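Local coordinates for protein mRNA export factor MEX67 (Candida albicans, PDB 1Q40) that probably helps carry mRNA out of the nucleus, through an NTF2-like domain that forms a heterodimer with Mtr2, at residues I37-S43 with M197-D202; Q106-H112 with F142-P148; S179-F183 with R207-S211. Residue numbers count along the deposited sequence, not the author numbering.

Interaction 1: residues I37-S43 with M197-D202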
loop_
_atom_site.group_PDB
_atom_site.type_symbol
_atom_site.label_atom_id
_atom_site.label_comp_id
_atom_site.label_asym_id
_atom_site.label_seq_id
_atom_site.Cartn_x
_atom_site.Cartn_y
_atom_site.Cartn_z
ATOM N N ILE B 37 -5.260 -23.910 -5.055
ATOM C CA ILE B 37 -6.253 -23.961 -6.127
ATOM C C ILE B 37 -6.601 -22.557 -6.675
ATOM O O ILE B 37 -6.930 -22.412 -7.853
ATOM C CB ILE B 37 -7.531 -24.723 -5.645
ATOM C CG1 ILE B 37 -8.452 -25.067 -6.826
ATOM C CG2 ILE B 37 -8.295 -23.919 -4.601
ATOM C CD1 ILE B 37 -7.909 -26.165 -7.754
ATOM N N LEU B 38 -6.506 -21.531 -5.828
ATOM C CA LEU B 38 -6.776 -20.149 -6.243
ATOM C C LEU B 38 -5.762 -19.597 -7.242
ATOM O O LEU B 38 -6.033 -18.629 -7.926
ATOM C CB LEU B 38 -6.809 -19.214 -5.031
ATOM C CG LEU B 38 -7.876 -19.464 -3.974
ATOM C CD1 LEU B 38 -7.596 -18.615 -2.746
ATOM C CD2 LEU B 38 -9.261 -19.173 -4.533
ATOM N N TYR B 39 -4.590 -20.205 -7.317
ATOM C CA TYR B 39 -3.517 -19.667 -8.137
ATOM C C TYR B 39 -3.313 -20.531 -9.379
ATOM O O TYR B 39 -3.464 -21.750 -9.322
ATOM C CB TYR B 39 -2.239 -19.563 -7.303
ATOM C CG TYR B 39 -2.384 -18.643 -6.105
ATOM C CD1 TYR B 39 -2.004 -17.298 -6.179
ATOM C CD2 TYR B 39 -2.906 -19.108 -4.903
ATOM C CE1 TYR B 39 -2.138 -16.446 -5.088
ATOM C CE2 TYR B 39 -3.043 -18.269 -3.805
ATOM C CZ TYR B 39 -2.655 -16.935 -3.904
ATOM O OH TYR B 39 -2.788 -16.104 -2.820
ATOM N N GLN B 40 -2.995 -19.883 -10.498
ATOM C CA GLN B 40 -2.732 -20.563 -11.764
ATOM C C GLN B 40 -1.320 -20.240 -12.264
ATOM O O GLN B 40 -0.546 -19.598 -11.554
ATOM C CB GLN B 40 -3.784 -20.149 -12.793
ATOM C CG GLN B 40 -5.216 -20.402 -12.355
ATOM C CD GLN B 40 -5.601 -21.873 -12.405
ATOM O OE1 GLN B 40 -5.051 -22.694 -11.655
ATOM N NE2 GLN B 40 -6.556 -22.212 -13.277
ATOM N N ASN B 41 -0.990 -20.686 -13.478
ATOM C CA ASN B 41 0.367 -20.545 -14.034
ATOM C C ASN B 41 0.870 -19.106 -14.135
ATOM O O ASN B 41 2.037 -18.842 -13.848
ATOM C CB ASN B 41 0.467 -21.200 -15.420
ATOM C CG ASN B 41 0.502 -22.707 -15.350
ATOM O OD1 ASN B 41 0.838 -23.279 -14.321
ATOM N ND2 ASN B 41 0.148 -23.362 -16.453
ATOM N N GLU B 42 -0.013 -18.194 -14.533
ATOM C CA GLU B 42 0.335 -16.785 -14.717
ATOM C C GLU B 42 0.192 -15.929 -13.439
ATOM O O GLU B 42 0.546 -14.752 -13.443
ATOM C CB GLU B 42 -0.519 -16.181 -15.846
ATOM C CG GLU B 42 -0.166 -16.687 -17.244
ATOM C CD GLU B 42 -0.811 -15.859 -18.361
ATOM O OE1 GLU B 42 -1.906 -15.275 -18.148
ATOM O OE2 GLU B 42 -0.225 -15.793 -19.468
ATOM N N SER B 43 -0.321 -16.519 -12.361
ATOM C CA SER B 43 -0.540 -15.803 -11.105
ATOM C C SER B 43 0.782 -15.349 -10.475
ATOM O O SER B 43 1.806 -16.014 -10.628
ATOM C CB SER B 43 -1.308 -16.673 -10.108
ATOM O OG SER B 43 -2.626 -16.915 -10.554
HETATM N N MSE B 197 -12.850 -18.808 -8.739
HETATM C CA MSE B 197 -12.112 -17.577 -8.426
HETATM C C MSE B 197 -10.613 -17.840 -8.571
HETATM O O MSE B 197 -10.098 -18.819 -8.034
HETATM C CB MSE B 197 -12.432 -17.082 -7.006
HETATM C CG MSE B 197 -13.759 -16.338 -6.897
HETATM SE SE MSE B 197 -14.105 -15.576 -5.130
HETATM C CE MSE B 197 -14.452 -17.209 -4.134
ATOM N N ILE B 198 -9.931 -16.969 -9.310
ATOM C CA ILE B 198 -8.490 -17.062 -9.517
ATOM C C ILE B 198 -7.817 -15.777 -9.028
ATOM O O ILE B 198 -8.169 -14.684 -9.466
ATOM C CB ILE B 198 -8.186 -17.286 -11.018
ATOM C CG1 ILE B 198 -8.768 -18.624 -11.500
ATOM C CG2 ILE B 198 -6.687 -17.201 -11.300
ATOM C CD1 ILE B 198 -8.269 -19.854 -10.744
ATOM N N VAL B 199 -6.862 -15.912 -8.113
ATOM C CA VAL B 199 -6.013 -14.794 -7.712
ATOM C C VAL B 199 -4.947 -14.579 -8.783
ATOM O O VAL B 199 -4.031 -15.388 -8.942
ATOM C CB VAL B 199 -5.353 -15.034 -6.325
ATOM C CG1 VAL B 199 -4.474 -13.853 -5.925
ATOM C CG2 VAL B 199 -6.420 -15.286 -5.255
ATOM N N ALA B 200 -5.100 -13.490 -9.536
ATOM C CA ALA B 200 -4.154 -13.094 -10.574
ATOM C C ALA B 200 -2.886 -12.470 -9.992
ATOM O O ALA B 200 -1.799 -12.668 -10.523
ATOM C CB ALA B 200 -4.807 -12.109 -11.529
ATOM N N SER B 201 -3.061 -11.684 -8.936
ATOM C CA SER B 201 -1.985 -10.917 -8.298
ATOM C C SER B 201 -2.240 -10.857 -6.800
ATOM O O SER B 201 -3.378 -10.736 -6.365
ATOM C CB SER B 201 -1.907 -9.494 -8.874
ATOM O OG SER B 201 -1.031 -8.669 -8.109
ATOM N N ASP B 202 -1.164 -10.912 -6.020
ATOM C CA ASP B 202 -1.229 -11.003 -4.569
ATOM C C ASP B 202 0.041 -10.345 -4.020
ATOM O O ASP B 202 1.134 -10.868 -4.238
ATOM C CB ASP B 202 -1.296 -12.476 -4.202
ATOM C CG ASP B 202 -1.488 -12.733 -2.725
ATOM O OD1 ASP B 202 -1.365 -11.809 -1.893
ATOM O OD2 ASP B 202 -1.749 -13.882 -2.304
HETATM O O HOH W 1 -0.614 -12.217 -13.040
#
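Three direct hydrogen bonds and one bridging water fasten the loop 37-43 to the start of strand 198-208. Leu-38 O, in a short 3-10 segment, accepts from Val-199 N at 2.8 Å. The same oxygen lies 3.3 Å from Ile-198 CA, a CA-H...O contact. Tyr-39 OH donates to Asp-202 OD2 at 2.5 Å. That carboxylate also forms a salt bridge with Arg-185, and the phenol also hydrogen-bonds to Tyr-24 OH of helix 14-29. Gln-40 to Ser-43 form a type I turn, closed by Ser-43 N to Gln-40 O at 3.2 Å. Ser-43 OG works both ways: it accepts from Gln-40 N at 3.0 Å and donates to Val-199 O at 2.6 Å. Water 1 donates to Glu-42 O and to Ala-200 O, at 2.8 Å each. Apolar packing fills the rest. Val-199 CB sits over the Tyr-39 ring face, 4.2 Å from its centroid, and Leu-38 CB lies 4.0 Å from Val-199 CG2. Ala-200 also bonds through its backbone to Gln-44, where strand 44-49 pairs in parallel with strand 198-208. The chemistry implies a loop held in a defined shape by the pairing of Leu-38 O, Tyr-39 OH and Ser-43 OG, as it leads into strand 44-49.

Interaction 2: residues Q106-H112 with F142-P148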
loop_
_atom_site.group_PDB
_atom_site.type_symbol
_atom_site.label_atom_id
_atom_site.label_comp_id
_atom_site.label_asym_id
_atom_site.label_seq_id
_atom_site.Cartn_x
_atom_site.Cartn_y
_atom_site.Cartn_z
ATOM N N GLN B 106 7.743 -20.177 3.546
ATOM C CA GLN B 106 8.818 -19.412 4.181
ATOM C C GLN B 106 8.344 -18.206 4.997
ATOM O O GLN B 106 9.157 -17.442 5.520
ATOM C CB GLN B 106 9.810 -18.936 3.120
ATOM C CG GLN B 106 10.504 -20.065 2.370
ATOM C CD GLN B 106 11.325 -19.547 1.213
ATOM O OE1 GLN B 106 12.332 -18.871 1.416
ATOM N NE2 GLN B 106 10.878 -19.822 0.005
ATOM N N LEU B 107 7.037 -18.028 5.101
ATOM C CA LEU B 107 6.468 -16.989 5.942
ATOM C C LEU B 107 6.062 -17.619 7.294
ATOM O O LEU B 107 5.505 -18.720 7.327
ATOM C CB LEU B 107 5.270 -16.335 5.248
ATOM C CG LEU B 107 5.629 -15.483 4.014
ATOM C CD1 LEU B 107 4.403 -15.159 3.186
ATOM C CD2 LEU B 107 6.332 -14.211 4.413
ATOM N N PRO B 108 6.369 -16.952 8.405
ATOM C CA PRO B 108 5.951 -17.466 9.719
ATOM C C PRO B 108 4.453 -17.815 9.768
ATOM O O PRO B 108 3.621 -17.178 9.103
ATOM C CB PRO B 108 6.304 -16.320 10.668
ATOM C CG PRO B 108 7.474 -15.630 9.999
ATOM C CD PRO B 108 7.174 -15.720 8.524
ATOM N N LYS B 109 4.138 -18.853 10.531
ATOM C CA LYS B 109 2.763 -19.297 10.739
ATOM C C LYS B 109 2.043 -18.299 11.627
ATOM O O LYS B 109 2.635 -17.747 12.546
ATOM C CB LYS B 109 2.756 -20.702 11.346
ATOM C CG LYS B 109 3.525 -21.711 10.459
ATOM C CD LYS B 109 3.347 -23.148 10.891
ATOM C CE LYS B 109 4.067 -24.075 9.928
ATOM N NZ LYS B 109 4.218 -25.429 10.486
ATOM N N THR B 110 0.759 -18.083 11.347
ATOM C CA THR B 110 0.021 -16.944 11.881
ATOM C C THR B 110 -1.324 -17.305 12.492
ATOM O O THR B 110 -1.882 -18.381 12.262
ATOM C CB THR B 110 -0.264 -15.940 10.744
ATOM O OG1 THR B 110 -0.843 -16.630 9.622
ATOM C CG2 THR B 110 1.042 -15.317 10.205
ATOM N N ARG B 111 -1.855 -16.353 13.245
ATOM C CA ARG B 111 -3.275 -16.311 13.537
ATOM C C ARG B 111 -3.783 -14.874 13.388
ATOM O O ARG B 111 -3.278 -13.954 14.029
ATOM C CB ARG B 111 -3.592 -16.912 14.906
ATOM C CG ARG B 111 -2.797 -16.371 16.045
ATOM C CD ARG B 111 -3.605 -15.474 16.966
ATOM N NE ARG B 111 -4.542 -16.227 17.796
ATOM C CZ ARG B 111 -5.455 -15.663 18.581
ATOM N NH1 ARG B 111 -5.561 -14.337 18.648
ATOM N NH2 ARG B 111 -6.268 -16.426 19.306
ATOM N N HIS B 112 -4.721 -14.699 12.460
ATOM C CA HIS B 112 -5.451 -13.459 12.252
ATOM C C HIS B 112 -6.784 -13.622 12.972
ATOM O O HIS B 112 -7.552 -14.527 12.659
ATOM C CB HIS B 112 -5.721 -13.232 10.766
ATOM C CG HIS B 112 -4.488 -13.054 9.930
ATOM N ND1 HIS B 112 -3.605 -14.081 9.670
ATOM C CD2 HIS B 112 -4.014 -11.975 9.267
ATOM C CE1 HIS B 112 -2.631 -13.634 8.894
ATOM N NE2 HIS B 112 -2.858 -12.359 8.631
ATOM N N PHE B 142 -1.443 -9.433 12.788
ATOM C CA PHE B 142 -1.488 -10.854 13.135
ATOM C C PHE B 142 -0.490 -11.199 14.236
ATOM O O PHE B 142 0.428 -10.426 14.529
ATOM C CB PHE B 142 -1.279 -11.760 11.902
ATOM C CG PHE B 142 0.025 -11.527 11.154
ATOM C CD1 PHE B 142 1.238 -12.001 11.649
ATOM C CD2 PHE B 142 0.030 -10.858 9.949
ATOM C CE1 PHE B 142 2.442 -11.783 10.953
ATOM C CE2 PHE B 142 1.230 -10.638 9.249
ATOM C CZ PHE B 142 2.421 -11.107 9.751
ATOM N N ASP B 143 -0.709 -12.351 14.869
ATOM C CA ASP B 143 0.256 -12.960 15.768
ATOM C C ASP B 143 1.039 -13.998 14.987
ATOM O O ASP B 143 0.498 -14.657 14.107
ATOM C CB ASP B 143 -0.453 -13.658 16.923
ATOM C CG ASP B 143 -1.137 -12.693 17.841
ATOM O OD1 ASP B 143 -0.452 -12.173 18.746
ATOM O OD2 ASP B 143 -2.346 -12.382 17.733
ATOM N N GLU B 144 2.319 -14.134 15.298
ATOM C CA GLU B 144 3.111 -15.228 14.767
ATOM C C GLU B 144 3.103 -16.319 15.817
ATOM O O GLU B 144 3.478 -16.072 16.955
ATOM C CB GLU B 144 4.529 -14.770 14.464
ATOM C CG GLU B 144 4.592 -13.772 13.324
ATOM C CD GLU B 144 5.981 -13.187 13.122
ATOM O OE1 GLU B 144 6.866 -13.453 13.958
ATOM O OE2 GLU B 144 6.184 -12.442 12.136
ATOM N N VAL B 145 2.653 -17.513 15.438
ATOM C CA VAL B 145 2.510 -18.637 16.371
ATOM C C VAL B 145 3.602 -19.704 16.235
ATOM O O VAL B 145 3.779 -20.528 17.127
ATOM C CB VAL B 145 1.122 -19.301 16.246
ATOM C CG1 VAL B 145 0.021 -18.306 16.602
ATOM C CG2 VAL B 145 0.886 -19.867 14.848
ATOM N N ALA B 146 4.327 -19.693 15.121
ATOM C CA ALA B 146 5.416 -20.634 14.910
ATOM C C ALA B 146 6.325 -20.184 13.777
ATOM O O ALA B 146 5.922 -19.390 12.917
ATOM C CB ALA B 146 4.869 -22.061 14.626
ATOM N N GLN B 147 7.558 -20.692 13.802
ATOM C CA GLN B 147 8.544 -20.458 12.745
ATOM C C GLN B 147 7.946 -20.941 11.428
ATOM O O GLN B 147 7.045 -21.778 11.440
ATOM C CB GLN B 147 9.861 -21.210 13.058
ATOM C CG GLN B 147 9.760 -22.737 12.974
ATOM C CD GLN B 147 10.999 -23.493 13.498
ATOM O OE1 GLN B 147 11.651 -23.062 14.451
ATOM N NE2 GLN B 147 11.297 -24.636 12.880
ATOM N N PRO B 148 8.422 -20.432 10.296
ATOM C CA PRO B 148 7.966 -20.947 9.002
ATOM C C PRO B 148 8.339 -22.423 8.807
ATOM O O PRO B 148 9.299 -22.916 9.397
ATOM C CB PRO B 148 8.681 -20.049 7.976
ATOM C CG PRO B 148 9.773 -19.418 8.698
ATOM C CD PRO B 148 9.393 -19.337 10.145
#
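Gln-106 and Leu-107 approach through their backbones. Gln-106 C and Leu-107 O each lie 3.5 Å from Pro-148 CB, while the CA-to-CB bond of Leu-107 points away from 142-148, and its side chain packs on Phe-45, Met-47 and Leu-204. Pro-108 packs on Pro-148, CG to CD at 4.2 Å. Strand pairing starts at Lys-109. Its N donates to Ala-146 O at 3.0 Å, and its O accepts from Val-145 N at 2.9 Å. The register then slips by one residue, a beta bulge, so Thr-110 pairs with Glu-144 at a non-hydrogen-bonded position. Thr-110 CG2 lies over the Phe-142 ring, 4.0 Å from the centroid. Thr-110 OG1 hydrogen-bonds to Asp-29, and Glu-144 forms a salt bridge with Lys-181 and a hydrogen bond with Tyr-73. Arg-111 and Asp-143 form a hydrogen-bonded antiparallel pair: Arg-111 N donates to Asp-143 O at 3.0 Å, and Asp-143 N to Arg-111 O at 3.1 Å. Their side chains share the face that carries Lys-109 and Ala-146. There Arg-111 NH1 and Asp-143 OD2 make a long salt bridge of 3.9 Å. At His-112 the ring rests on Phe-142 CB, 3.7 Å from the ring centroid. The two faces thus differ in chemistry: Lys-109 and Arg-111 are exposed, whereas Thr-110 and Glu-144 are buried with their polar ends matched, as suits a sheet with one side turned to the fold's interior.

Interaction 3: residues S179-F183 with R207-S211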
loop_
_atom_site.group_PDB
_atom_site.type_symbol
_atom_site.label_atom_id
_atom_site.label_comp_id
_atom_site.label_asym_id
_atom_site.label_seq_id
_atom_site.Cartn_x
_atom_site.Cartn_y
_atom_site.Cartn_z
ATOM N N SER B 179 6.887 -12.392 16.765
ATOM C CA SER B 179 6.185 -11.219 17.277
ATOM C C SER B 179 5.018 -10.845 16.366
ATOM O O SER B 179 4.934 -11.288 15.217
ATOM C CB SER B 179 7.138 -10.013 17.389
ATOM O OG SER B 179 7.377 -9.410 16.107
ATOM N N LYS B 180 4.133 -10.007 16.889
ATOM C CA LYS B 180 3.047 -9.447 16.115
ATOM C C LYS B 180 3.625 -8.591 14.999
ATOM O O LYS B 180 4.684 -8.005 15.158
ATOM C CB LYS B 180 2.134 -8.573 16.984
ATOM C CG LYS B 180 1.409 -9.336 18.070
ATOM C CD LYS B 180 0.562 -8.401 18.916
ATOM C CE LYS B 180 -0.897 -8.402 18.476
ATOM N NZ LYS B 180 -1.802 -8.877 19.553
ATOM N N LYS B 181 2.928 -8.553 13.868
ATOM C CA LYS B 181 3.233 -7.613 12.791
ATOM C C LYS B 181 1.935 -6.956 12.308
ATOM O O LYS B 181 0.863 -7.515 12.454
ATOM C CB LYS B 181 3.895 -8.331 11.614
ATOM C CG LYS B 181 5.126 -9.177 11.961
ATOM C CD LYS B 181 6.351 -8.326 12.227
ATOM C CE LYS B 181 7.621 -9.175 12.233
ATOM N NZ LYS B 181 7.552 -10.283 13.229
ATOM N N SER B 182 2.036 -5.759 11.748
ATOM C CA SER B 182 0.916 -5.193 11.001
ATOM C C SER B 182 1.185 -5.442 9.528
ATOM O O SER B 182 2.306 -5.788 9.140
ATOM C CB SER B 182 0.726 -3.710 11.303
ATOM O OG SER B 182 0.142 -3.552 12.583
ATOM N N PHE B 183 0.144 -5.323 8.715
ATOM C CA PHE B 183 0.248 -5.653 7.302
ATOM C C PHE B 183 -0.884 -5.074 6.466
ATOM O O PHE B 183 -1.943 -4.678 6.977
ATOM C CB PHE B 183 0.233 -7.178 7.123
ATOM C CG PHE B 183 -1.142 -7.774 7.226
ATOM C CD1 PHE B 183 -1.914 -7.974 6.080
ATOM C CD2 PHE B 183 -1.680 -8.093 8.462
ATOM C CE1 PHE B 183 -3.205 -8.490 6.167
ATOM C CE2 PHE B 183 -2.978 -8.626 8.567
ATOM C CZ PHE B 183 -3.737 -8.831 7.421
ATOM N N ARG B 207 5.005 -4.853 8.106
ATOM C CA ARG B 207 5.468 -3.653 8.796
ATOM C C ARG B 207 5.315 -3.794 10.332
ATOM O O ARG B 207 4.684 -4.752 10.827
ATOM C CB ARG B 207 4.741 -2.406 8.257
ATOM C CG ARG B 207 3.219 -2.506 8.241
ATOM C CD ARG B 207 2.519 -1.320 7.605
ATOM N NE ARG B 207 1.074 -1.511 7.522
ATOM C CZ ARG B 207 0.208 -1.154 8.467
ATOM N NH1 ARG B 207 -1.087 -1.374 8.283
ATOM N NH2 ARG B 207 0.622 -0.592 9.600
ATOM N N PRO B 208 5.940 -2.893 11.094
ATOM C CA PRO B 208 5.865 -2.983 12.555
ATOM C C PRO B 208 4.415 -2.945 13.049
ATOM O O PRO B 208 3.565 -2.242 12.490
ATOM C CB PRO B 208 6.654 -1.761 13.027
ATOM C CG PRO B 208 7.598 -1.465 11.889
ATOM C CD PRO B 208 6.787 -1.765 10.660
ATOM N N TYR B 209 4.138 -3.748 14.060
ATOM C CA TYR B 209 2.830 -3.776 14.691
ATOM C C TYR B 209 2.496 -2.417 15.273
ATOM O O TYR B 209 3.348 -1.773 15.908
ATOM C CB TYR B 209 2.818 -4.806 15.811
ATOM C CG TYR B 209 1.549 -4.800 16.626
ATOM C CD1 TYR B 209 0.313 -5.022 16.026
ATOM C CD2 TYR B 209 1.586 -4.556 17.999
ATOM C CE1 TYR B 209 -0.858 -5.018 16.776
ATOM C CE2 TYR B 209 0.419 -4.552 18.763
ATOM C CZ TYR B 209 -0.797 -4.782 18.142
ATOM O OH TYR B 209 -1.954 -4.787 18.886
ATOM N N THR B 210 1.267 -1.974 15.023
ATOM C CA THR B 210 0.745 -0.783 15.646
ATOM C C THR B 210 -0.578 -1.129 16.313
ATOM O O THR B 210 -1.523 -1.571 15.658
ATOM C CB THR B 210 0.617 0.392 14.645
ATOM O OG1 THR B 210 0.276 1.577 15.369
ATOM C CG2 THR B 210 -0.524 0.198 13.630
ATOM N N SER B 211 -0.610 -0.956 17.634
ATOM C CA SER B 211 -1.815 -1.209 18.426
ATOM C C SER B 211 -2.801 -0.051 18.315
ATOM O O SER B 211 -3.955 -0.174 18.719
ATOM C CB SER B 211 -1.451 -1.472 19.889
ATOM O OG SER B 211 -0.774 -0.368 20.466
HETATM O O HOH W 2 6.291 -5.088 15.455
HETATM O O HOH W 3 -2.654 -2.238 12.808
#
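This is a mostly buried antiparallel strand contact at the open end of the hairpin made by strands 181-190 and 198-208. One hydrogen-bonded pair defines it. Ser-182 N donates to Arg-207 O and Arg-207 N to Ser-182 O, each at 3.0 Å. Further along, Ser-182 OG accepts from Thr-210 N at 3.1 Å. Water 3 joins the same OG to Thr-210 O. Water 2 accepts from Tyr-209 N at 2.9 Å and reaches Lys-180 O weakly. Lys-180 lies along the Tyr-209 ring, with CD 3.9 Å from the centroid over its face. Ser-182 CB packs over the Arg-207 guanidinium, 3.6 Å from NH2. Arg-207 NE forms a salt bridge with Asp-184. Arg-207 and Thr-210 also pack on the Mtr2 chain. Neighbouring antiparallel strands in a curved sheet, one face of which meets a partner, are typical of the NTF2-like fold and its dimers.

Overall arrangement
From the N terminus, the chain leaves helix 14-29 and enters loop 37-43. Interaction 1 ties this loop, just before strand 44-49, to the start of strand 198-208, 154 residues later, and so closes the long loop. Interaction 2 nests inside it, joining strand 109-111 to the end of strand 134-146. Interaction 3 opens afterwards, joining the start of strand 181-190 to 207-211 at the far part of strand 198-208. It follows interaction 2 in series and crosses interaction 1. Interactions 1 and 3 both use strand 198-208, centres about 27 Å apart. Interactions 2 and 3 touch through the Glu-144 to Lys-181 salt bridge. All three reach one sheet, and interaction 1 lies across the chain's centre from the other two.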